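Local coordinates for truncated hemoglobin from geobacillus stearothermophilus (Geobacillus stearothermophilus, PDB 2BKM), which binds heme and probably takes up molecular oxygen in its distal pocket, as expected of a small bacterial globin, at residues E8-G11 with T15-K18; K18-F23 with E43-Q48; A90-A95 with Q108-L113. All coordinates share one frame; numbering follows the deposited sequence.

The three contacts follow the chain through a truncated globin, their centres 12 to 13 Å apart. Interactions 1 and 2 share K18 and follow one another along helix 12-29. Interaction 1 sits at its start, with the nearest V16 side-chain atom about 11 Å from the heme, whereas interaction 2 brings Q48 into the oxygen pocket. Interaction 3 joins the other helical pair and puts the nearest L113 side-chain atom about 3 Å from the heme. F109 of that pair meets both earlier contacts: its CD1 lies 3.8 Å from I10 CD1, and its CE1 lies 3.6 Å from L19 CD2. Farther along, F23 CE2 reaches C91 CB at 3.6 Å, so the two helical layers pack together.

Interaction 1: residues E8-G11 with T15-K18; sequences EAIG and TVAK
T15 has its hydroxyl turned beside its own backbone N (chi1 -62°), which sends OG1 back to I10 and leaves CG2 beside the carbonyl carbon of T15. In I10 it is CG1 that stands between the backbone N and the carbonyl carbon (chi1 69°); from there the extended end of the chain carries CD1 across to helix 12-29. The polar link is a single hydrogen bond in which T15 OG1 donates to I10 O at 2.8 Å. The approach is bent, with a C=O...OG1 angle of 132°, and the donor stands somewhat off the carbonyl plane rather than within it. The methyl T15 CG2 also lies against this oxygen, 3.4 Å from I10 O.

Beside this bond the contact is apolar. I10 CD1 comes obliquely against T15 CG2 at 3.9 Å and grazes V16 CG2 at 4.4 Å. The same two residues continue into the core: I10 also touches A105 and F109 of helix 104-120, while V16 packs on L52 of helix 42-55, and both meet L56.

G11 closes the first helix: its positive phi ends helix 6-9 in a Schellman motif, with two bonds returning to the last turn; one runs from G11 N to E8 O at 2.9 Å. With no side chain there, G11 CA can lie 3.5 Å from T15 OG1, and the hydroxyl can sit close beside the G11 backbone. A very short first helix, a glycine-bearing turn and an immediate restart into the long second helix form the corner between helices A and B of the truncated globin fold.

Interaction 2: residues K18-F23 with E43-Q48; sequences KLVEAF and ETAHKQ. Unlike the reference sequence in segment 43-48: H46 (reference Arg). With HEM (protoporphyrin IX containing Fe), chain D.
V20 and A45 are the nearest CA pair, 6.3 Å apart, of segments 18-23 and 43-48, which lie on helices B and E of this truncated globin, here helices 12-29 and 42-55. The tight part is small. V20 CG1, anti to its backbone N (chi1 164°), presses on the turn of the opposite helix, 3.6 Å from A45 O and 3.8 Å from A45 CB. The small alanine side chain suits so near an approach. The other branch is less close: V20 CG2 is 4.2 Å from Q48 CG. No hydrogen bond joins the two segments, which meet by van der Waals contact alone.

On the outer side E21 and H46 are exposed and start away from the facing helix. E21 has a salt bridge with R25, and H46, which differs from the reference sequence, is bonded to E65.

The heme side of helix 42-55 is polar. T44 OG1 donates to propionate atom O2A of the heme in a short bond of 2.5 Å. K47 runs out extended to reach the other propionate, its NZ donating to heme O1D at 2.8 Å, while a weak, longer salt bridge ties the same NZ to E43 OE2. Standing between two carboxylates, the lysine charge is probably stabilised.

Q48 turns inward to the oxygen pocket. Its chain is bent at chi2 (68°), which swings the amide toward the porphyrin rim; the amide oxygen has a weak hydrogen bond from Y24, and Q48 OE1 lies 3.4 Å from heme meso carbon CHD.

Interaction 3: residues A90-A95 with Q108-L113; sequences ACMRAA and QFYHRL
The antiparallel G/H helix pair, one of the two layers of a truncated globin, is represented here by R93 and M92 of helix 82-98 set against Y110 and L113 of helix 104-120. The short axes run at 165° and come no closer than 11.2 Å, a wide spacing bridged by long side chains.

R93 and Y110 span the more exposed side. R93 NH1 donates to Y110 OH at 2.9 Å with an N-H...O angle of 155°. The hydroxyl lies in the guanidinium plane, at its edge, whereas the phenol ring stands almost perpendicular to that plane. A bend at chi3 (-50°) folds the arginine back along its own helix, bringing one guanidinium face over A90 CA. The aliphatic part does its share: R93 CG rests obliquely against the ring, 3.4 Å from both CE2 and CZ of Y110. The tyrosine is thus touched at its hydroxyl and at CE2 and CZ of its ring, which should limit the rotation of the phenol. Accepting a bond from a cationic group may also make this hydroxyl somewhat more polar.

Deeper in, M92 and L113 close the interface. Their side chains cross at about a right angle, with M92 CG 3.8 Å and M92 CE 4.1 Å from L113 CD1. Bends at chi2 and chi3 curl the methionine so that both carbons face the same leucine methyl. M92 CG also meets the Y110 ring edge loosely, 4.4 Å from CD2. L113 touches W88 and the heme as well, extending this interface to the wall of the cofactor pocket. Such a pair of antiparallel helices, facing the B/E pair, belongs to the two-over-two helical sandwich of truncated globins.

Interaction 1: residues E8-G11 with T15-K18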
loop_
_atom_site.group_PDB
_atom_site.type_symbol
_atom_site.label_atom_id
_atom_site.label_comp_id
_atom_site.label_asym_id
_atom_site.label_seq_id
_atom_site.Cartn_x
_atom_site.Cartn_y
_atom_site.Cartn_z
ATOM N N GLU A 8 6.120 0.638 14.677
ATOM C CA GLU A 8 7.350 1.074 15.338
ATOM C C GLU A 8 8.575 0.416 14.719
ATOM O O GLU A 8 9.621 1.052 14.528
ATOM C CB GLU A 8 7.273 0.685 16.816
ATOM C CG GLU A 8 6.227 1.434 17.605
ATOM C CD GLU A 8 5.404 0.542 18.568
ATOM O OE1 GLU A 8 5.949 -0.422 19.175
ATOM O OE2 GLU A 8 4.183 0.813 18.713
ATOM N N ALA A 9 8.476 -0.882 14.445
ATOM C CA ALA A 9 9.603 -1.645 13.942
ATOM C C ALA A 9 10.177 -1.038 12.695
ATOM O O ALA A 9 11.381 -1.120 12.470
ATOM C CB ALA A 9 9.182 -3.114 13.704
ATOM N N ILE A 10 9.332 -0.474 11.832
ATOM C CA ILE A 10 9.841 0.055 10.591
ATOM C C ILE A 10 10.204 1.522 10.669
ATOM O O ILE A 10 10.702 2.089 9.702
ATOM C CB ILE A 10 8.874 -0.153 9.386
ATOM C CG1 ILE A 10 7.621 0.714 9.560
ATOM C CG2 ILE A 10 8.540 -1.619 9.201
ATOM C CD1 ILE A 10 6.786 0.809 8.248
ATOM N N GLY A 11 9.951 2.128 11.823
ATOM C CA GLY A 11 10.289 3.541 12.023
ATOM C C GLY A 11 9.117 4.506 12.061
ATOM O O GLY A 11 9.305 5.742 12.011
ATOM N N THR A 15 8.740 6.893 8.445
ATOM C CA THR A 15 8.903 5.894 7.388
ATOM C C THR A 15 7.638 5.820 6.529
ATOM O O THR A 15 7.701 5.767 5.300
ATOM C CB THR A 15 9.190 4.534 8.000
ATOM O OG1 THR A 15 10.421 4.638 8.708
ATOM C CG2 THR A 15 9.371 3.474 6.928
ATOM N N VAL A 16 6.484 5.798 7.172
ATOM C CA VAL A 16 5.258 5.711 6.394
ATOM C C VAL A 16 5.135 6.882 5.458
ATOM O O VAL A 16 4.769 6.706 4.308
ATOM C CB VAL A 16 4.011 5.567 7.288
ATOM C CG1 VAL A 16 2.706 5.612 6.471
ATOM C CG2 VAL A 16 4.103 4.278 8.100
ATOM N N ALA A 17 5.444 8.084 5.954
ATOM C CA ALA A 17 5.347 9.263 5.104
ATOM C C ALA A 17 6.247 9.163 3.884
ATOM O O ALA A 17 5.821 9.476 2.769
ATOM C CB ALA A 17 5.733 10.499 5.904
ATOM N N LYS A 18 7.505 8.795 4.111
ATOM C CA LYS A 18 8.440 8.721 3.039
ATOM C C LYS A 18 8.008 7.660 2.044
ATOM O O LYS A 18 8.090 7.845 0.860
ATOM C CB LYS A 18 9.813 8.329 3.589
ATOM C CG LYS A 18 10.578 9.467 4.176
ATOM C CD LYS A 18 11.834 8.908 4.785
ATOM C CE LYS A 18 12.881 9.979 4.952
ATOM N NZ LYS A 18 14.158 9.305 5.272
#

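Interaction 2: residues K18-F23 with E43-Q48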
loop_
_atom_site.group_PDB
_atom_site.type_symbol
_atom_site.label_atom_id
_atom_site.label_comp_id
_atom_site.label_asym_id
_atom_site.label_seq_id
_atom_site.Cartn_x
_atom_site.Cartn_y
_atom_site.Cartn_z
ATOM N N LYS A 18 7.505 8.795 4.111
ATOM C CA LYS A 18 8.440 8.721 3.039
ATOM C C LYS A 18 8.008 7.660 2.044
ATOM O O LYS A 18 8.090 7.845 0.860
ATOM C CB LYS A 18 9.813 8.329 3.589
ATOM C CG LYS A 18 10.578 9.467 4.176
ATOM C CD LYS A 18 11.834 8.908 4.785
ATOM C CE LYS A 18 12.881 9.979 4.952
ATOM N NZ LYS A 18 14.158 9.305 5.272
ATOM N N LEU A 19 7.561 6.536 2.589
ATOM C CA LEU A 19 7.167 5.402 1.764
ATOM C C LEU A 19 6.008 5.762 0.848
ATOM O O LEU A 19 6.035 5.467 -0.353
ATOM C CB LEU A 19 6.779 4.218 2.656
ATOM C CG LEU A 19 6.404 2.964 1.850
ATOM C CD1 LEU A 19 7.566 2.501 0.983
ATOM C CD2 LEU A 19 6.006 1.891 2.856
ATOM N N VAL A 20 4.985 6.396 1.415
ATOM C CA VAL A 20 3.821 6.767 0.628
ATOM C C VAL A 20 4.179 7.743 -0.472
ATOM O O VAL A 20 3.744 7.578 -1.577
ATOM C CB VAL A 20 2.734 7.340 1.565
ATOM C CG1 VAL A 20 1.676 8.101 0.784
ATOM C CG2 VAL A 20 2.153 6.215 2.369
ATOM N N GLU A 21 4.984 8.743 -0.135
ATOM C CA GLU A 21 5.432 9.702 -1.139
ATOM C C GLU A 21 6.130 8.972 -2.295
ATOM O O GLU A 21 5.819 9.193 -3.461
ATOM C CB GLU A 21 6.384 10.696 -0.480
ATOM C CG GLU A 21 6.805 11.804 -1.433
ATOM C CD GLU A 21 8.098 12.525 -1.019
ATOM O OE1 GLU A 21 8.735 12.175 0.015
ATOM O OE2 GLU A 21 8.486 13.453 -1.773
ATOM N N ALA A 22 7.051 8.066 -1.959
ATOM C CA ALA A 22 7.769 7.374 -2.998
ATOM C C ALA A 22 6.861 6.451 -3.806
ATOM O O ALA A 22 6.973 6.341 -5.026
ATOM C CB ALA A 22 8.922 6.606 -2.357
ATOM N N PHE A 23 5.965 5.785 -3.103
ATOM C CA PHE A 23 5.060 4.850 -3.720
ATOM C C PHE A 23 4.182 5.528 -4.797
ATOM O O PHE A 23 4.055 5.024 -5.904
ATOM C CB PHE A 23 4.217 4.172 -2.642
ATOM C CG PHE A 23 3.222 3.186 -3.204
ATOM C CD1 PHE A 23 1.865 3.451 -3.086
ATOM C CD2 PHE A 23 3.628 2.032 -3.868
ATOM C CE1 PHE A 23 0.936 2.561 -3.591
ATOM C CE2 PHE A 23 2.701 1.135 -4.388
ATOM C CZ PHE A 23 1.357 1.394 -4.251
ATOM N N GLU A 43 -5.223 13.059 -2.490
ATOM C CA GLU A 43 -6.138 12.478 -1.555
ATOM C C GLU A 43 -5.814 11.007 -1.309
ATOM O O GLU A 43 -5.887 10.518 -0.182
ATOM C CB GLU A 43 -7.547 12.614 -2.093
ATOM C CG GLU A 43 -8.588 12.198 -1.156
ATOM C CD GLU A 43 -9.969 12.347 -1.777
ATOM O OE1 GLU A 43 -10.083 13.006 -2.842
ATOM O OE2 GLU A 43 -10.940 11.784 -1.219
ATOM N N THR A 44 -5.424 10.319 -2.382
ATOM C CA THR A 44 -5.112 8.905 -2.254
ATOM C C THR A 44 -3.958 8.709 -1.285
ATOM O O THR A 44 -3.979 7.813 -0.442
ATOM C CB THR A 44 -4.680 8.360 -3.615
ATOM O OG1 THR A 44 -5.692 8.680 -4.584
ATOM C CG2 THR A 44 -4.492 6.859 -3.526
ATOM N N ALA A 45 -2.926 9.527 -1.453
ATOM C CA ALA A 45 -1.750 9.410 -0.617
ATOM C C ALA A 45 -2.097 9.715 0.825
ATOM O O ALA A 45 -1.614 9.035 1.738
ATOM C CB ALA A 45 -0.672 10.356 -1.095
ATOM N N HIS A 46 -2.962 10.705 1.050
ATOM C CA HIS A 46 -3.371 11.016 2.398
ATOM C C HIS A 46 -4.043 9.806 3.030
ATOM O O HIS A 46 -3.738 9.407 4.132
ATOM C CB HIS A 46 -4.327 12.214 2.352
ATOM C CG HIS A 46 -5.056 12.466 3.622
ATOM N ND1 HIS A 46 -4.430 12.887 4.776
ATOM C CD2 HIS A 46 -6.376 12.388 3.913
ATOM C CE1 HIS A 46 -5.334 13.050 5.728
ATOM N NE2 HIS A 46 -6.520 12.744 5.231
ATOM N N LYS A 47 -4.943 9.193 2.282
ATOM C CA LYS A 47 -5.682 8.065 2.817
ATOM C C LYS A 47 -4.767 6.891 3.065
ATOM O O LYS A 47 -4.913 6.202 4.037
ATOM C CB LYS A 47 -6.749 7.627 1.827
ATOM C CG LYS A 47 -7.940 8.570 1.740
ATOM C CD LYS A 47 -8.867 8.126 0.614
ATOM C CE LYS A 47 -10.150 8.930 0.626
ATOM N NZ LYS A 47 -11.031 8.472 -0.492
ATOM N N GLN A 48 -3.820 6.664 2.156
ATOM C CA GLN A 48 -2.914 5.545 2.327
ATOM C C GLN A 48 -1.979 5.743 3.508
ATOM O O GLN A 48 -1.648 4.792 4.199
ATOM C CB GLN A 48 -2.084 5.381 1.061
ATOM C CG GLN A 48 -1.252 4.096 1.009
ATOM C CD GLN A 48 -2.126 2.856 0.889
ATOM O OE1 GLN A 48 -2.322 2.350 -0.238
ATOM N NE2 GLN A 48 -2.678 2.381 1.998
HETATM C CHA HEM D . -7.835 2.981 -2.975
HETATM C CHB HEM D . -5.980 0.458 -6.631
HETATM C CHC HEM D . -4.095 -2.630 -3.405
HETATM C CHD HEM D . -5.083 0.475 0.120
HETATM C C1A HEM D . -7.442 2.561 -4.214
HETATM C C2A HEM D . -7.836 3.224 -5.439
HETATM C C3A HEM D . -7.321 2.524 -6.448
HETATM C C4A HEM D . -6.603 1.407 -5.892
HETATM C CMA HEM D . -7.455 2.854 -7.946
HETATM C CAA HEM D . -8.665 4.516 -5.529
HETATM C CBA HEM D . -7.822 5.683 -5.050
HETATM C CGA HEM D . -8.628 6.934 -4.760
HETATM O O1A HEM D . -9.871 6.999 -5.040
HETATM O O2A HEM D . -8.041 7.894 -4.200
HETATM C C1B HEM D . -5.357 -0.615 -6.063
HETATM C C2B HEM D . -4.782 -1.726 -6.794
HETATM C C3B HEM D . -4.297 -2.580 -5.899
HETATM C C4B HEM D . -4.509 -2.070 -4.565
HETATM C CMB HEM D . -4.715 -1.869 -8.329
HETATM C CAB HEM D . -3.594 -3.886 -6.230
HETATM C CBB HEM D . -3.667 -4.965 -5.442
HETATM C C1C HEM D . -4.115 -2.019 -2.170
HETATM C C2C HEM D . -3.414 -2.472 -0.993
HETATM C C3C HEM D . -3.723 -1.585 -0.038
HETATM C C4C HEM D . -4.589 -0.573 -0.590
HETATM C CMC HEM D . -2.500 -3.728 -0.875
HETATM C CAC HEM D . -3.234 -1.514 1.418
HETATM C CBC HEM D . -2.517 -2.443 2.033
HETATM C C1D HEM D . -5.939 1.399 -0.389
HETATM C C2D HEM D . -6.590 2.406 0.413
HETATM C C3D HEM D . -7.443 3.159 -0.542
HETATM C C4D HEM D . -7.266 2.521 -1.823
HETATM C CMD HEM D . -6.398 2.659 1.914
HETATM C CAD HEM D . -8.338 4.338 -0.212
HETATM C CBD HEM D . -9.776 3.840 -0.014
HETATM C CGD HEM D . -10.632 5.073 0.160
HETATM O O1D HEM D . -11.004 5.740 -0.862
HETATM O O2D HEM D . -10.873 5.413 1.350
HETATM N NA HEM D . -6.693 1.450 -4.539
HETATM N NB HEM D . -5.168 -0.876 -4.721
HETATM N NC HEM D . -4.796 -0.856 -1.901
HETATM N ND HEM D . -6.360 1.507 -1.701
HETATM FE FE HEM D . -5.771 0.296 -3.208
#

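Interaction 3: residues A90-A95 with Q108-L113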
loop_
_atom_site.group_PDB
_atom_site.type_symbol
_atom_site.label_atom_id
_atom_site.label_comp_id
_atom_site.label_asym_id
_atom_site.label_seq_id
_atom_site.Cartn_x
_atom_site.Cartn_y
_atom_site.Cartn_z
ATOM N N ALA A 90 5.075 -4.243 -7.112
ATOM C CA ALA A 90 6.390 -3.868 -7.648
ATOM C C ALA A 90 6.677 -2.406 -7.366
ATOM O O ALA A 90 7.830 -2.023 -7.057
ATOM C CB ALA A 90 6.420 -4.135 -9.143
ATOM N N CYS A 91 5.650 -1.563 -7.456
ATOM C CA CYS A 91 5.842 -0.155 -7.054
ATOM C C CYS A 91 6.182 -0.051 -5.613
ATOM O O CYS A 91 7.005 0.774 -5.246
ATOM C CB CYS A 91 4.615 0.687 -7.347
ATOM S SG CYS A 91 4.349 0.928 -9.151
ATOM N N MET A 92 5.542 -0.876 -4.777
ATOM C CA MET A 92 5.822 -0.841 -3.361
ATOM C C MET A 92 7.239 -1.288 -3.039
ATOM O O MET A 92 7.933 -0.625 -2.260
ATOM C CB MET A 92 4.776 -1.647 -2.578
ATOM C CG MET A 92 4.998 -1.558 -1.124
ATOM S SD MET A 92 4.919 0.106 -0.421
ATOM C CE MET A 92 3.140 0.393 -0.467
ATOM N N ARG A 93 7.695 -2.363 -3.666
ATOM C CA ARG A 93 9.066 -2.784 -3.419
ATOM C C ARG A 93 10.004 -1.681 -3.885
ATOM O O ARG A 93 11.004 -1.415 -3.199
ATOM C CB ARG A 93 9.397 -4.025 -4.214
ATOM C CG ARG A 93 8.731 -5.277 -3.727
ATOM C CD ARG A 93 9.308 -6.541 -4.349
ATOM N NE ARG A 93 9.385 -6.437 -5.817
ATOM C CZ ARG A 93 8.380 -6.754 -6.640
ATOM N NH1 ARG A 93 7.204 -7.112 -6.162
ATOM N NH2 ARG A 93 8.517 -6.645 -7.947
ATOM N N ALA A 94 9.739 -1.070 -5.041
ATOM C CA ALA A 94 10.635 -0.036 -5.548
ATOM C C ALA A 94 10.648 1.164 -4.592
ATOM O O ALA A 94 11.687 1.767 -4.380
ATOM C CB ALA A 94 10.187 0.410 -6.958
ATOM N N ALA A 95 9.494 1.502 -4.025
ATOM C CA ALA A 95 9.414 2.624 -3.097
ATOM C C ALA A 95 10.155 2.291 -1.809
ATOM O O ALA A 95 10.829 3.163 -1.259
ATOM C CB ALA A 95 7.956 2.961 -2.815
ATOM N N GLN A 108 8.440 -8.249 6.633
ATOM C CA GLN A 108 7.213 -8.653 7.318
ATOM C C GLN A 108 6.069 -7.753 6.844
ATOM O O GLN A 108 4.949 -8.219 6.543
ATOM C CB GLN A 108 7.359 -8.486 8.837
ATOM C CG GLN A 108 8.144 -9.563 9.513
ATOM C CD GLN A 108 8.590 -9.176 10.918
ATOM O OE1 GLN A 108 9.543 -9.769 11.447
ATOM N NE2 GLN A 108 7.939 -8.193 11.517
ATOM N N PHE A 109 6.333 -6.462 6.791
ATOM C CA PHE A 109 5.340 -5.511 6.296
ATOM C C PHE A 109 4.985 -5.819 4.837
ATOM O O PHE A 109 3.808 -5.899 4.478
ATOM C CB PHE A 109 5.952 -4.108 6.446
ATOM C CG PHE A 109 5.136 -2.982 5.905
ATOM C CD1 PHE A 109 5.770 -1.770 5.655
ATOM C CD2 PHE A 109 3.753 -3.069 5.710
ATOM C CE1 PHE A 109 5.053 -0.653 5.193
ATOM C CE2 PHE A 109 3.032 -1.959 5.250
ATOM C CZ PHE A 109 3.669 -0.775 4.950
ATOM N N TYR A 110 6.006 -6.015 4.005
ATOM C CA TYR A 110 5.771 -6.320 2.601
ATOM C C TYR A 110 4.929 -7.565 2.483
ATOM O O TYR A 110 4.006 -7.595 1.643
ATOM C CB TYR A 110 7.090 -6.493 1.877
ATOM C CG TYR A 110 6.855 -6.732 0.408
ATOM C CD1 TYR A 110 7.059 -7.971 -0.115
ATOM C CD2 TYR A 110 6.340 -5.719 -0.402
ATOM C CE1 TYR A 110 6.809 -8.256 -1.440
ATOM C CE2 TYR A 110 6.099 -5.934 -1.750
ATOM C CZ TYR A 110 6.342 -7.210 -2.254
ATOM O OH TYR A 110 6.061 -7.505 -3.560
ATOM N N HIS A 111 5.196 -8.593 3.309
ATOM C CA HIS A 111 4.406 -9.820 3.202
ATOM C C HIS A 111 2.970 -9.573 3.586
ATOM O O HIS A 111 2.079 -10.165 2.990
ATOM C CB HIS A 111 5.030 -10.914 4.044
ATOM C CG HIS A 111 6.323 -11.355 3.486
ATOM N ND1 HIS A 111 7.323 -11.887 4.274
ATOM C CD2 HIS A 111 6.818 -11.304 2.222
ATOM C CE1 HIS A 111 8.374 -12.155 3.513
ATOM N NE2 HIS A 111 8.088 -11.839 2.255
ATOM N N ARG A 112 2.725 -8.696 4.542
ATOM C CA ARG A 112 1.320 -8.381 4.856
ATOM C C ARG A 112 0.698 -7.767 3.622
ATOM O O ARG A 112 -0.413 -8.114 3.278
ATOM C CB ARG A 112 1.248 -7.405 6.015
ATOM C CG ARG A 112 1.634 -8.056 7.319
ATOM C CD ARG A 112 1.259 -7.252 8.514
ATOM N NE ARG A 112 -0.154 -6.902 8.527
ATOM C CZ ARG A 112 -0.647 -5.937 9.291
ATOM N NH1 ARG A 112 0.152 -5.278 10.150
ATOM N NH2 ARG A 112 -1.928 -5.635 9.207
ATOM N N LEU A 113 1.450 -6.884 2.958
ATOM C CA LEU A 113 0.895 -6.236 1.767
ATOM C C LEU A 113 0.674 -7.221 0.635
ATOM O O LEU A 113 -0.283 -7.066 -0.130
ATOM C CB LEU A 113 1.827 -5.133 1.315
ATOM C CG LEU A 113 1.962 -3.948 2.270
ATOM C CD1 LEU A 113 2.992 -3.029 1.696
ATOM C CD2 LEU A 113 0.638 -3.236 2.467
#